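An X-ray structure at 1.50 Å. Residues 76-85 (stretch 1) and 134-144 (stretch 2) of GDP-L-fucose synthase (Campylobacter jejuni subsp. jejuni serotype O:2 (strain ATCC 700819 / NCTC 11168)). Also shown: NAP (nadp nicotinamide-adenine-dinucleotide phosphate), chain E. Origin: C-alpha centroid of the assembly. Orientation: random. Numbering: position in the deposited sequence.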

# COMPACT_ATOMS: atom_id res chain seq x y z
N ASN B 76 -7.18 -0.09 -20.61
CA ASN B 76 -7.77 0.70 -19.50
C ASN B 76 -6.68 1.34 -18.65
O ASN B 76 -7.04 1.78 -17.55
CB ASN B 76 -8.73 -0.11 -18.64
CG ASN B 76 -8.10 -1.20 -17.80
OD1 ASN B 76 -6.90 -1.46 -17.88
ND2 ASN B 76 -8.92 -1.83 -16.96
N VAL B 77 -5.44 1.42 -19.14
CA VAL B 77 -4.24 1.86 -18.37
C VAL B 77 -4.46 3.28 -17.84
O VAL B 77 -3.86 3.61 -16.83
CB VAL B 77 -2.94 1.73 -19.18
CG1 VAL B 77 -2.81 2.79 -20.26
CG2 VAL B 77 -1.71 1.75 -18.27
N ALA B 78 -5.36 4.08 -18.43
CA ALA B 78 -5.64 5.46 -17.93
C ALA B 78 -6.26 5.45 -16.53
O ALA B 78 -6.22 6.52 -15.86
CB ALA B 78 -6.54 6.19 -18.90
N GLN B 79 -6.88 4.35 -16.10
CA GLN B 79 -7.63 4.25 -14.83
C GLN B 79 -6.67 4.10 -13.64
O GLN B 79 -6.93 3.30 -12.73
CB GLN B 79 -8.63 3.10 -14.92
CG GLN B 79 -9.77 3.35 -15.90
CD GLN B 79 -10.87 2.32 -15.81
OE1 GLN B 79 -11.10 1.59 -16.78
NE2 GLN B 79 -11.55 2.23 -14.67
N ARG B 80 -5.65 4.95 -13.57
CA ARG B 80 -4.54 4.80 -12.60
C ARG B 80 -5.06 4.93 -11.17
O ARG B 80 -4.62 4.20 -10.28
CB ARG B 80 -3.51 5.89 -12.87
CG ARG B 80 -2.15 5.62 -12.28
CD ARG B 80 -1.13 6.59 -12.87
NE ARG B 80 0.24 6.33 -12.49
CZ ARG B 80 1.01 5.42 -13.06
NH1 ARG B 80 0.55 4.67 -14.03
NH2 ARG B 80 2.26 5.30 -12.67
N ALA B 81 -5.96 5.86 -10.88
CA ALA B 81 -6.53 6.03 -9.53
C ALA B 81 -7.43 4.84 -9.21
O ALA B 81 -7.42 4.35 -8.08
CB ALA B 81 -7.33 7.31 -9.44
N ASP B 82 -8.29 4.44 -10.15
CA ASP B 82 -9.25 3.35 -9.90
C ASP B 82 -8.49 2.09 -9.53
O ASP B 82 -8.97 1.35 -8.67
CB ASP B 82 -10.18 3.18 -11.10
CG ASP B 82 -10.93 4.42 -11.55
OD1 ASP B 82 -11.09 5.36 -10.72
OD2 ASP B 82 -11.34 4.43 -12.76
N PHE B 83 -7.37 1.82 -10.18
CA PHE B 83 -6.64 0.56 -9.93
C PHE B 83 -6.25 0.46 -8.46
O PHE B 83 -6.22 -0.65 -7.89
CB PHE B 83 -5.38 0.41 -10.77
CG PHE B 83 -5.64 0.29 -12.23
CD1 PHE B 83 -4.80 0.93 -13.10
CD2 PHE B 83 -6.68 -0.47 -12.72
CE1 PHE B 83 -5.01 0.86 -14.46
CE2 PHE B 83 -6.90 -0.52 -14.09
CZ PHE B 83 -6.06 0.12 -14.94
N ILE B 84 -5.82 1.57 -7.89
CA ILE B 84 -5.34 1.53 -6.49
C ILE B 84 -6.54 1.68 -5.56
O ILE B 84 -6.69 0.85 -4.64
CB ILE B 84 -4.18 2.49 -6.20
CG1 ILE B 84 -3.76 2.36 -4.72
CG2 ILE B 84 -4.44 3.95 -6.58
CD1 ILE B 84 -2.41 2.92 -4.42
N TYR B 85 -7.45 2.63 -5.77
CA TYR B 85 -8.59 2.77 -4.84
C TYR B 85 -9.46 1.50 -4.81
O TYR B 85 -9.78 1.00 -3.72
CB TYR B 85 -9.40 4.02 -5.18
CG TYR B 85 -10.65 4.14 -4.35
CD1 TYR B 85 -10.59 4.44 -3.00
CD2 TYR B 85 -11.88 3.84 -4.86
CE1 TYR B 85 -11.72 4.52 -2.20
CE2 TYR B 85 -13.03 3.90 -4.09
CZ TYR B 85 -12.96 4.25 -2.75
OH TYR B 85 -14.09 4.28 -1.98
N GLU B 134 6.92 -1.38 -12.76
CA GLU B 134 6.61 -0.98 -14.17
C GLU B 134 5.62 0.19 -14.12
O GLU B 134 4.65 0.16 -13.33
CB GLU B 134 6.01 -2.15 -14.94
CG GLU B 134 5.93 -1.88 -16.44
CD GLU B 134 4.60 -1.28 -16.87
OE1 GLU B 134 4.61 -0.39 -17.78
OE2 GLU B 134 3.54 -1.69 -16.30
N TYR B 135 5.84 1.21 -14.94
CA TYR B 135 5.09 2.47 -14.85
C TYR B 135 3.58 2.27 -15.07
O TYR B 135 2.74 2.79 -14.29
CB TYR B 135 5.63 3.46 -15.87
CG TYR B 135 4.98 4.79 -15.68
CD1 TYR B 135 5.46 5.64 -14.72
CD2 TYR B 135 3.83 5.13 -16.36
CE1 TYR B 135 4.84 6.84 -14.45
CE2 TYR B 135 3.18 6.34 -16.11
CZ TYR B 135 3.71 7.19 -15.15
OH TYR B 135 3.17 8.39 -14.85
N GLY B 136 3.17 1.56 -16.12
CA GLY B 136 1.75 1.42 -16.43
C GLY B 136 0.98 0.74 -15.31
O GLY B 136 -0.18 1.13 -15.01
N ALA B 137 1.60 -0.22 -14.65
CA ALA B 137 0.93 -1.04 -13.62
C ALA B 137 1.37 -0.58 -12.23
O ALA B 137 1.17 -1.31 -11.25
CB ALA B 137 1.20 -2.50 -13.85
N TYR B 138 1.91 0.62 -12.12
CA TYR B 138 2.51 1.09 -10.84
C TYR B 138 1.47 1.09 -9.72
O TYR B 138 1.72 0.60 -8.59
CB TYR B 138 3.06 2.49 -11.08
CG TYR B 138 3.70 3.22 -9.92
CD1 TYR B 138 4.97 2.91 -9.45
CD2 TYR B 138 3.02 4.27 -9.31
CE1 TYR B 138 5.55 3.64 -8.42
CE2 TYR B 138 3.60 5.02 -8.30
CZ TYR B 138 4.86 4.70 -7.85
OH TYR B 138 5.42 5.45 -6.85
N SER B 139 0.33 1.70 -9.96
CA SER B 139 -0.71 1.83 -8.93
C SER B 139 -1.39 0.50 -8.65
O SER B 139 -1.70 0.19 -7.48
CB SER B 139 -1.65 2.93 -9.25
OG SER B 139 -2.46 2.62 -10.36
N PHE B 140 -1.59 -0.32 -9.67
CA PHE B 140 -2.17 -1.67 -9.51
C PHE B 140 -1.21 -2.55 -8.71
O PHE B 140 -1.64 -3.22 -7.76
CB PHE B 140 -2.43 -2.24 -10.90
CG PHE B 140 -2.95 -3.64 -10.90
CD1 PHE B 140 -4.30 -3.91 -10.78
CD2 PHE B 140 -2.07 -4.70 -11.04
CE1 PHE B 140 -4.75 -5.22 -10.78
CE2 PHE B 140 -2.54 -5.99 -11.06
CZ PHE B 140 -3.87 -6.25 -10.92
N GLY B 141 0.07 -2.54 -9.07
CA GLY B 141 1.08 -3.33 -8.35
C GLY B 141 1.15 -2.89 -6.90
O GLY B 141 1.29 -3.75 -6.03
N ALA B 142 1.10 -1.59 -6.63
CA ALA B 142 1.12 -1.08 -5.24
C ALA B 142 -0.09 -1.63 -4.50
O ALA B 142 0.05 -2.03 -3.32
CB ALA B 142 1.20 0.42 -5.21
N ALA B 143 -1.28 -1.63 -5.12
CA ALA B 143 -2.47 -2.19 -4.44
C ALA B 143 -2.25 -3.68 -4.14
O ALA B 143 -2.53 -4.12 -2.99
CB ALA B 143 -3.69 -1.97 -5.30
N LYS B 144 -1.64 -4.41 -5.06
CA LYS B 144 -1.40 -5.87 -4.84
C LYS B 144 -0.36 -6.09 -3.72
O LYS B 144 -0.55 -6.98 -2.92
CB LYS B 144 -0.98 -6.54 -6.13
CG LYS B 144 -2.12 -6.71 -7.13
CD LYS B 144 -3.24 -7.60 -6.61
CE LYS B 144 -4.09 -8.12 -7.74
NZ LYS B 144 -5.24 -8.91 -7.23
PA NAP E . -11.50 -11.38 -13.69
O1A NAP E . -11.07 -10.03 -14.19
O2A NAP E . -11.78 -12.44 -14.72
O5B NAP E . -12.79 -11.29 -12.79
C5B NAP E . -12.88 -10.34 -11.74
C4B NAP E . -14.25 -10.47 -11.15
O4B NAP E . -14.32 -9.57 -10.02
C3B NAP E . -15.40 -10.08 -12.10
O3B NAP E . -16.34 -11.14 -12.18
C2B NAP E . -15.95 -8.79 -11.49
O2B NAP E . -17.36 -8.66 -11.60
C1B NAP E . -15.60 -8.98 -10.02
N9A NAP E . -15.53 -7.71 -9.32
C8A NAP E . -14.71 -6.65 -9.58
N7A NAP E . -14.97 -5.59 -8.85
C5A NAP E . -16.05 -5.97 -8.08
C6A NAP E . -16.80 -5.27 -7.12
N6A NAP E . -16.60 -3.99 -6.79
N1A NAP E . -17.82 -5.95 -6.54
C2A NAP E . -18.04 -7.22 -6.89
N3A NAP E . -17.40 -7.97 -7.79
C4A NAP E . -16.41 -7.27 -8.36
O3 NAP E . -10.39 -11.92 -12.68
PN NAP E . -9.30 -13.05 -12.93
O1N NAP E . -8.62 -12.76 -14.21
O2N NAP E . -9.98 -14.34 -12.72
O5D NAP E . -8.29 -12.75 -11.71
C5D NAP E . -8.44 -13.41 -10.47
C4D NAP E . -7.33 -12.95 -9.57
O4D NAP E . -6.05 -13.35 -10.13
C3D NAP E . -7.25 -11.43 -9.36
O3D NAP E . -6.81 -11.12 -8.03
C2D NAP E . -6.22 -11.04 -10.39
O2D NAP E . -5.62 -9.78 -10.14
C1D NAP E . -5.24 -12.19 -10.29
N1N NAP E . -4.40 -12.28 -11.51
C2N NAP E . -4.95 -12.53 -12.74
C3N NAP E . -4.17 -12.52 -13.85
C7N NAP E . -4.71 -12.76 -15.21
O7N NAP E . -3.91 -12.91 -16.16
N7N NAP E . -6.03 -12.82 -15.36
C4N NAP E . -2.74 -12.31 -13.74
C5N NAP E . -2.23 -12.10 -12.40
C6N NAP E . -3.04 -12.02 -11.39
P2B NAP E . -18.03 -8.16 -12.99
O1X NAP E . -17.95 -9.37 -13.88
O2X NAP E . -17.32 -6.98 -13.48
O3X NAP E . -19.47 -7.80 -12.59
O HOH W 1 -1.88 3.31 -14.85

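Two helices run side by side here, nearly parallel at 5° and 7.7 Å apart at closest approach, and the contact is organised by one long polar side chain and by packing of Phe 83 and Ile 84 further along. Arg 80 has the most surface covered by the other stretch, followed by Ser 139 and then Phe 83.

The CA-to-CB bond of Arg 80 points sideways, but an extended chain, t at chi1, chi2 and chi3, carries the guanidinium to the turn that precedes the second helix. There it grips a single carbonyl with two nitrogens: NH1 donates to Tyr 135 O at 2.9 Å and NH2 donates to the same Tyr 135 O at 3.0 Å. The same residue also offers its ring. The guanidinium lies flat on the Tyr 135 ring, planes at 21°, with Arg 80 CZ 4.1 Å from the ring centroid, so one cation is held in its plane by hydrogen bonds and over one face by a cation-pi contact. A water extends the network, accepting from Arg 80 NH1 at 2.9 Å and donating to Val 77 O and to Gly 136 O, each at 2.8 Å. The turn receiving all this is itself braced by Glu 134, whose OE1 accepts from Gly 136 N at 2.9 Å and whose OE2 accepts from Ala 137 N at 2.9 Å.

Ser 139 points toward the first helix and uses its p rotamer to donate from OG to Arg 80 O at 2.7 Å. Arg 80 is thus tied at both ends, its backbone carbonyl by Ser 139 and its side chain by Tyr 135. Ile 84 packs beside Ser 139, with Ile 84 CB 3.6 Å from the backbone Ser 139 O and 4.0 Å from Ser 139 CB.

Phe 83 also points toward its partner, yet its contacts begin at the root of the side chain. Its CB packs 4.0 Å from Phe 140 CB, where the two backbones come within 5.0 Å at CA, and the same Phe 83 CB sits 3.7 Å from Ser 139 OG, which lies at the edge of the Phe 83 ring.

One turn further on, Ala 143 lies where the helices are close, with Ile 84 CA 5.1 Å from Ala 143 CA. Ala 143 CB reaches to 3.9 Å from Phe 83 O and 4.0 Å from Ile 84 CA, a methyl group set directly against backbone. The rule to read from this contact is that the second helix offers Ser 139 and Ala 143, and the first sets Phe 83 and Ile 84 against them, with Phe 83 also meeting Phe 140, while a long, multiply anchored arginine reaches across to the turn.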